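PDB 5Y9D: acyl-coenzyme A oxidase 1 from Yarrowia lipolytica, which catalyses the FAD-dependent oxidation of acyl-CoA to trans-2-enoyl-CoA, passing electrons to O2 to give H2O2 in peroxisomal fatty-acid beta-oxidation. Local coordinates for residues 358-370 against 592-605. Numbering follows the deposited sequence.
Sequences QRRLLPLLAYCYA and LLKLANLFALWSIE. With FAD (flavin-adenine dinucleotide), chain D.
Helix 358-370 meets helix 592-605 with axes 8.3 Å apart at closest approach and N-to-C directions 109° apart, Ala-366 and Leu-595 bringing the backbones nearest. This steep helix-helix crossing joins two of the alpha-helical parts of the acyl-CoA oxidase fold, the C-alpha1 domain and the C-terminal oxidase region, and illustrates how a small residue at the crossing lets larger ones close around it. The methyl CB of Ala-366 rests 3.2 Å from Leu-595 O and also touches CB of Phe-599. One turn earlier, where the helix kinks, Pro-363 lays CB over the face of the Trp-602 five-membered ring in a CH-pi contact, 3.4 Å from its centroid. Trp-602 carries CG anti to its own N (chi1 175°), which, with the turn about chi2, brings the face of the indole against the proline, while Leu-364 CD2 meets the indole atom CH2 of Trp-602 at 3.8 Å. Cutting Trp-602 down to an alanine would probably leave a gap beside CB and CG of the proline and strip Leu-364 CD2 of its aromatic neighbour. The Phe-599 ring lies beside Tyr-367, the planes 24° apart but slid so far that they barely overlap, and Ala-370 CB packs against CE2 of Phe-599. Toward the start of helix 592-605, Leu-595 CD1 sits over the centre of the Tyr-369 ring. Arg-360, whose first side-chain bond leads away from helix 592-605, hydrogen-bonds through NH1 to O2B of the adenosine ribose of FAD. Neighbouring Arg-359, its NH2 paired with Asp-630, forms a salt bridge with Glu-605, guanidinium and Glu-605 carboxylate nearly coplanar and NH1 2.6 Å from OE2.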
loop_
_atom_site.group_PDB
_atom_site.type_symbol
_atom_site.label_atom_id
_atom_site.label_comp_id
_atom_site.label_asym_id
_atom_site.label_seq_id
_atom_site.Cartn_x
_atom_site.Cartn_y
_atom_site.Cartn_z
ATOM N N GLN A 358 -14.828 -12.665 6.019
ATOM C CA GLN A 358 -15.753 -11.740 6.630
ATOM C C GLN A 358 -14.979 -10.804 7.549
ATOM O O GLN A 358 -15.105 -9.566 7.481
ATOM C CB GLN A 358 -16.809 -12.494 7.439
ATOM C CG GLN A 358 -17.591 -13.523 6.628
ATOM C CD GLN A 358 -18.742 -14.138 7.395
ATOM O OE1 GLN A 358 -18.893 -13.934 8.592
ATOM N NE2 GLN A 358 -19.555 -14.912 6.703
ATOM N N ARG A 359 -14.138 -11.369 8.399
ATOM C CA ARG A 359 -13.407 -10.495 9.295
ATOM C C ARG A 359 -12.345 -9.637 8.550
ATOM O O ARG A 359 -11.982 -8.580 9.025
ATOM C CB ARG A 359 -12.852 -11.261 10.491
ATOM C CG ARG A 359 -11.400 -11.642 10.386
ATOM C CD ARG A 359 -11.002 -12.506 11.577
ATOM N NE ARG A 359 -11.058 -11.798 12.858
ATOM C CZ ARG A 359 -11.932 -12.039 13.836
ATOM N NH1 ARG A 359 -11.854 -11.340 14.952
ATOM N NH2 ARG A 359 -12.872 -12.962 13.720
ATOM N N ARG A 360 -11.881 -10.053 7.376
ATOM C CA ARG A 360 -11.027 -9.178 6.602
ATOM C C ARG A 360 -11.830 -7.968 6.126
ATOM O O ARG A 360 -11.328 -6.835 6.210
ATOM C CB ARG A 360 -10.396 -9.878 5.408
ATOM C CG ARG A 360 -9.345 -10.914 5.760
ATOM C CD ARG A 360 -9.154 -11.882 4.591
ATOM N NE ARG A 360 -8.557 -11.198 3.456
ATOM C CZ ARG A 360 -8.090 -11.785 2.357
ATOM N NH1 ARG A 360 -8.160 -13.104 2.182
ATOM N NH2 ARG A 360 -7.546 -11.026 1.412
ATOM N N LEU A 361 -13.080 -8.173 5.687
ATOM C CA LEU A 361 -13.781 -7.078 5.003
ATOM C C LEU A 361 -14.846 -6.320 5.782
ATOM O O LEU A 361 -14.927 -5.101 5.676
ATOM C CB LEU A 361 -14.376 -7.567 3.698
ATOM C CG LEU A 361 -13.331 -8.127 2.726
ATOM C CD1 LEU A 361 -14.050 -8.706 1.515
ATOM C CD2 LEU A 361 -12.288 -7.083 2.321
ATOM N N LEU A 362 -15.662 -7.034 6.543
ATOM C CA LEU A 362 -16.848 -6.427 7.145
ATOM C C LEU A 362 -16.524 -5.378 8.217
ATOM O O LEU A 362 -17.213 -4.356 8.354
ATOM C CB LEU A 362 -17.760 -7.527 7.682
ATOM C CG LEU A 362 -18.293 -8.461 6.575
ATOM C CD1 LEU A 362 -19.352 -9.409 7.120
ATOM C CD2 LEU A 362 -18.868 -7.684 5.389
ATOM N N PRO A 363 -15.441 -5.587 8.963
ATOM C CA PRO A 363 -15.133 -4.512 9.898
ATOM C C PRO A 363 -14.703 -3.255 9.167
ATOM O O PRO A 363 -15.066 -2.153 9.555
ATOM C CB PRO A 363 -14.000 -5.081 10.746
ATOM C CG PRO A 363 -14.009 -6.579 10.487
ATOM C CD PRO A 363 -14.557 -6.750 9.106
ATOM N N LEU A 364 -13.950 -3.434 8.101
ATOM C CA LEU A 364 -13.627 -2.342 7.200
ATOM C C LEU A 364 -14.912 -1.710 6.619
ATOM O O LEU A 364 -15.017 -0.470 6.537
ATOM C CB LEU A 364 -12.640 -2.818 6.108
ATOM C CG LEU A 364 -11.363 -3.535 6.608
ATOM C CD1 LEU A 364 -10.507 -4.045 5.461
ATOM C CD2 LEU A 364 -10.517 -2.675 7.548
ATOM N N LEU A 365 -15.920 -2.525 6.292
ATOM C CA LEU A 365 -17.238 -1.941 5.923
ATOM C C LEU A 365 -17.811 -1.018 7.013
ATOM O O LEU A 365 -18.330 0.047 6.734
ATOM C CB LEU A 365 -18.278 -3.002 5.564
ATOM C CG LEU A 365 -19.637 -2.422 5.129
ATOM C CD1 LEU A 365 -19.501 -1.467 3.942
ATOM C CD2 LEU A 365 -20.630 -3.520 4.789
ATOM N N ALA A 366 -17.716 -1.446 8.253
ATOM C CA ALA A 366 -18.168 -0.617 9.356
ATOM C C ALA A 366 -17.295 0.631 9.518
ATOM O O ALA A 366 -17.819 1.740 9.671
ATOM C CB ALA A 366 -18.207 -1.420 10.626
ATOM N N TYR A 367 -15.989 0.461 9.414
ATOM C CA TYR A 367 -15.049 1.599 9.451
ATOM C C TYR A 367 -15.559 2.622 8.470
ATOM O O TYR A 367 -15.813 3.772 8.821
ATOM C CB TYR A 367 -13.605 1.171 9.053
ATOM C CG TYR A 367 -12.476 2.089 9.467
ATOM C CD1 TYR A 367 -12.706 3.396 9.874
ATOM C CD2 TYR A 367 -11.156 1.653 9.440
ATOM C CE1 TYR A 367 -11.672 4.232 10.266
ATOM C CE2 TYR A 367 -10.113 2.482 9.833
ATOM C CZ TYR A 367 -10.392 3.782 10.229
ATOM O OH TYR A 367 -9.393 4.651 10.612
ATOM N N CYS A 368 -15.709 2.188 7.226
ATOM C CA CYS A 368 -16.155 3.051 6.148
ATOM C C CYS A 368 -17.434 3.789 6.518
ATOM O O CYS A 368 -17.461 5.014 6.450
ATOM C CB CYS A 368 -16.346 2.228 4.869
ATOM S SG CYS A 368 -17.042 3.233 3.559
ATOM N N TYR A 369 -18.491 3.081 6.933
ATOM C CA TYR A 369 -19.759 3.782 7.353
ATOM C C TYR A 369 -19.432 4.868 8.369
ATOM O O TYR A 369 -19.976 5.960 8.292
ATOM C CB TYR A 369 -20.819 2.827 7.970
ATOM C CG TYR A 369 -21.830 2.214 7.011
ATOM C CD1 TYR A 369 -21.442 1.328 6.033
ATOM C CD2 TYR A 369 -23.168 2.524 7.088
ATOM C CE1 TYR A 369 -22.358 0.771 5.157
ATOM C CE2 TYR A 369 -24.097 1.987 6.202
ATOM C CZ TYR A 369 -23.692 1.090 5.262
ATOM O OH TYR A 369 -24.610 0.519 4.397
ATOM N N ALA A 370 -18.530 4.563 9.313
ATOM C CA ALA A 370 -18.120 5.518 10.359
ATOM C C ALA A 370 -17.381 6.709 9.786
ATOM O O ALA A 370 -17.546 7.862 10.227
ATOM C CB ALA A 370 -17.245 4.841 11.409
ATOM N N LEU A 592 -27.718 -1.104 11.256
ATOM C CA LEU A 592 -26.717 -0.087 11.527
ATOM C C LEU A 592 -26.070 -0.299 12.893
ATOM O O LEU A 592 -24.853 -0.054 13.058
ATOM C CB LEU A 592 -27.314 1.306 11.449
ATOM C CG LEU A 592 -27.818 1.831 10.103
ATOM C CD1 LEU A 592 -28.451 3.175 10.383
ATOM C CD2 LEU A 592 -26.725 2.006 9.070
ATOM N N LEU A 593 -26.869 -0.743 13.873
ATOM C CA LEU A 593 -26.320 -1.052 15.188
ATOM C C LEU A 593 -25.288 -2.154 15.101
ATOM O O LEU A 593 -24.217 -2.060 15.704
ATOM C CB LEU A 593 -27.402 -1.410 16.206
ATOM C CG LEU A 593 -27.933 -0.196 16.985
ATOM C CD1 LEU A 593 -29.109 -0.583 17.877
ATOM C CD2 LEU A 593 -26.829 0.472 17.803
ATOM N N LYS A 594 -25.572 -3.173 14.320
ATOM C CA LYS A 594 -24.606 -4.270 14.179
ATOM C C LYS A 594 -23.260 -3.786 13.646
ATOM O O LYS A 594 -22.207 -4.129 14.198
ATOM C CB LYS A 594 -25.158 -5.388 13.291
ATOM C CG LYS A 594 -26.470 -5.939 13.817
ATOM C CD LYS A 594 -26.511 -7.461 13.839
ATOM C CE LYS A 594 -27.715 -7.962 14.627
ATOM N NZ LYS A 594 -27.300 -8.996 15.611
ATOM N N LEU A 595 -23.294 -2.971 12.593
ATOM C CA LEU A 595 -22.070 -2.380 12.049
ATOM C C LEU A 595 -21.292 -1.584 13.113
ATOM O O LEU A 595 -20.088 -1.760 13.223
ATOM C CB LEU A 595 -22.386 -1.453 10.863
ATOM C CG LEU A 595 -22.801 -2.099 9.558
ATOM C CD1 LEU A 595 -23.330 -1.051 8.609
ATOM C CD2 LEU A 595 -21.623 -2.852 8.947
ATOM N N ALA A 596 -21.984 -0.710 13.864
ATOM C CA ALA A 596 -21.347 0.072 14.946
ATOM C C ALA A 596 -20.600 -0.789 15.941
ATOM O O ALA A 596 -19.426 -0.546 16.198
ATOM C CB ALA A 596 -22.365 0.894 15.705
ATOM N N ASN A 597 -21.267 -1.804 16.494
ATOM C CA ASN A 597 -20.645 -2.611 17.536
ATOM C C ASN A 597 -19.511 -3.429 16.979
ATOM O O ASN A 597 -18.531 -3.692 17.679
ATOM C CB ASN A 597 -21.627 -3.578 18.163
ATOM C CG ASN A 597 -22.820 -2.888 18.771
ATOM O OD1 ASN A 597 -22.732 -1.752 19.241
ATOM N ND2 ASN A 597 -23.957 -3.575 18.751
ATOM N N LEU A 598 -19.675 -3.865 15.736
ATOM C CA LEU A 598 -18.622 -4.542 15.038
ATOM C C LEU A 598 -17.386 -3.638 14.939
ATOM O O LEU A 598 -16.279 -4.036 15.282
ATOM C CB LEU A 598 -19.106 -4.948 13.654
ATOM C CG LEU A 598 -18.044 -5.542 12.729
ATOM C CD1 LEU A 598 -17.337 -6.707 13.380
ATOM C CD2 LEU A 598 -18.718 -5.977 11.443
ATOM N N PHE A 599 -17.579 -2.420 14.462
ATOM C CA PHE A 599 -16.504 -1.416 14.375
ATOM C C PHE A 599 -15.844 -1.225 15.747
ATOM O O PHE A 599 -14.640 -1.353 15.891
ATOM C CB PHE A 599 -17.115 -0.096 13.848
ATOM C CG PHE A 599 -16.162 1.060 13.792
ATOM C CD1 PHE A 599 -14.894 0.910 13.291
ATOM C CD2 PHE A 599 -16.575 2.315 14.204
ATOM C CE1 PHE A 599 -14.017 1.951 13.258
ATOM C CE2 PHE A 599 -15.717 3.386 14.150
ATOM C CZ PHE A 599 -14.430 3.196 13.678
ATOM N N ALA A 600 -16.651 -0.928 16.753
ATOM C CA ALA A 600 -16.167 -0.768 18.125
ATOM C C ALA A 600 -15.379 -1.970 18.631
ATOM O O ALA A 600 -14.214 -1.811 19.014
ATOM C CB ALA A 600 -17.333 -0.480 19.058
ATOM N N LEU A 601 -15.990 -3.160 18.625
ATOM C CA LEU A 601 -15.318 -4.365 19.155
ATOM C C LEU A 601 -14.117 -4.772 18.341
ATOM O O LEU A 601 -13.078 -5.167 18.884
ATOM C CB LEU A 601 -16.273 -5.557 19.238
ATOM C CG LEU A 601 -17.300 -5.459 20.363
ATOM C CD1 LEU A 601 -18.400 -6.486 20.191
ATOM C CD2 LEU A 601 -16.652 -5.608 21.721
ATOM N N TRP A 602 -14.251 -4.712 17.029
ATOM C CA TRP A 602 -13.106 -4.932 16.177
ATOM C C TRP A 602 -11.976 -3.974 16.543
ATOM O O TRP A 602 -10.817 -4.376 16.491
ATOM C CB TRP A 602 -13.489 -4.756 14.711
ATOM C CG TRP A 602 -12.345 -4.852 13.745
ATOM C CD1 TRP A 602 -11.678 -5.988 13.354
ATOM C CD2 TRP A 602 -11.755 -3.769 13.018
ATOM N NE1 TRP A 602 -10.712 -5.670 12.437
ATOM C CE2 TRP A 602 -10.732 -4.320 12.210
ATOM C CE3 TRP A 602 -12.005 -2.381 12.960
ATOM C CZ2 TRP A 602 -9.957 -3.543 11.363
ATOM C CZ3 TRP A 602 -11.232 -1.598 12.112
ATOM C CH2 TRP A 602 -10.230 -2.173 11.320
ATOM N N SER A 603 -12.292 -2.721 16.896
ATOM C CA SER A 603 -11.245 -1.738 17.231
ATOM C C SER A 603 -10.563 -2.117 18.533
ATOM O O SER A 603 -9.352 -1.960 18.660
ATOM C CB SER A 603 -11.792 -0.326 17.351
ATOM O OG SER A 603 -12.357 0.110 16.143
ATOM N N ILE A 604 -11.322 -2.644 19.494
ATOM C CA ILE A 604 -10.685 -3.237 20.672
ATOM C C ILE A 604 -9.656 -4.256 20.182
ATOM O O ILE A 604 -8.529 -4.294 20.653
ATOM C CB ILE A 604 -11.655 -3.990 21.604
ATOM C CG1 ILE A 604 -12.838 -3.137 22.057
ATOM C CG2 ILE A 604 -10.908 -4.535 22.819
ATOM C CD1 ILE A 604 -12.485 -1.903 22.830
ATOM N N GLU A 605 -10.062 -5.076 19.222
ATOM C CA GLU A 605 -9.227 -6.167 18.716
ATOM C C GLU A 605 -7.874 -5.796 18.099
ATOM O O GLU A 605 -7.000 -6.654 18.027
ATOM C CB GLU A 605 -9.994 -6.954 17.660
ATOM C CG GLU A 605 -10.474 -8.312 18.105
ATOM C CD GLU A 605 -11.070 -9.101 16.957
ATOM O OE1 GLU A 605 -10.880 -8.725 15.767
ATOM O OE2 GLU A 605 -11.731 -10.112 17.250
HETATM P PA FAD D . -8.584 -17.188 -5.132
HETATM O O1A FAD D . -9.929 -17.209 -5.736
HETATM O O2A FAD D . -7.883 -18.431 -4.813
HETATM O O5B FAD D . -8.726 -16.328 -3.830
HETATM C C5B FAD D . -9.666 -15.278 -3.739
HETATM C C4B FAD D . -9.668 -14.710 -2.337
HETATM O O4B FAD D . -10.435 -15.546 -1.482
HETATM C C3B FAD D . -8.266 -14.637 -1.771
HETATM O O3B FAD D . -8.094 -13.392 -1.123
HETATM C C2B FAD D . -8.198 -15.762 -0.769
HETATM O O2B FAD D . -7.487 -15.407 0.407
HETATM C C1B FAD D . -9.637 -16.057 -0.426
HETATM N N9A FAD D . -9.761 -17.515 -0.249
HETATM C C8A FAD D . -9.593 -18.449 -1.180
HETATM N N7A FAD D . -9.763 -19.673 -0.658
HETATM C C5A FAD D . -10.031 -19.531 0.642
HETATM C C6A FAD D . -10.313 -20.409 1.798
HETATM N N6A FAD D . -10.350 -21.738 1.668
HETATM N N1A FAD D . -10.536 -19.850 2.989
HETATM C C2A FAD D . -10.509 -18.535 3.141
HETATM N N3A FAD D . -10.265 -17.689 2.149
HETATM C C4A FAD D . -10.023 -18.105 0.901
HETATM N N1 FAD D . -0.826 -18.518 -12.858
HETATM C C2 FAD D . -0.208 -19.383 -13.659
HETATM O O2 FAD D . -0.607 -20.538 -13.686
HETATM N N3 FAD D . 0.806 -19.049 -14.431
HETATM C C4 FAD D . 1.283 -17.826 -14.444
HETATM O O4 FAD D . 2.225 -17.555 -15.173
HETATM C C4X FAD D . 0.671 -16.807 -13.593
HETATM N N5 FAD D . 1.112 -15.553 -13.561
HETATM C C5X FAD D . 0.524 -14.654 -12.774
HETATM C C6 FAD D . 0.998 -13.369 -12.784
HETATM C C7 FAD D . 0.414 -12.425 -11.990
HETATM C C7M FAD D . 0.944 -11.027 -11.999
HETATM C C8 FAD D . -0.725 -12.794 -11.130
HETATM C C8M FAD D . -1.358 -11.752 -10.266
HETATM C C9 FAD D . -1.203 -14.086 -11.112
HETATM C C9A FAD D . -0.616 -15.029 -11.915
HETATM N N10 FAD D . -1.080 -16.343 -11.923
HETATM C C10 FAD D . -0.450 -17.244 -12.770
HETATM C "C1'" FAD D . -2.212 -16.758 -11.106
HETATM C "C2'" FAD D . -1.934 -16.649 -9.629
HETATM O "O2'" FAD D . -1.249 -17.825 -9.268
HETATM C "C3'" FAD D . -3.245 -16.585 -8.874
HETATM O "O3'" FAD D . -3.604 -15.226 -8.751
HETATM C "C4'" FAD D . -3.178 -17.191 -7.482
HETATM O "O4'" FAD D . -2.429 -18.399 -7.507
HETATM C "C5'" FAD D . -4.552 -17.549 -6.969
HETATM O "O5'" FAD D . -5.389 -16.419 -7.017
HETATM P P FAD D . -6.902 -16.584 -7.324
HETATM O O1P FAD D . -7.263 -15.545 -8.275
HETATM O O2P FAD D . -7.151 -17.988 -7.644
HETATM O O3P FAD D . -7.607 -16.249 -5.961
#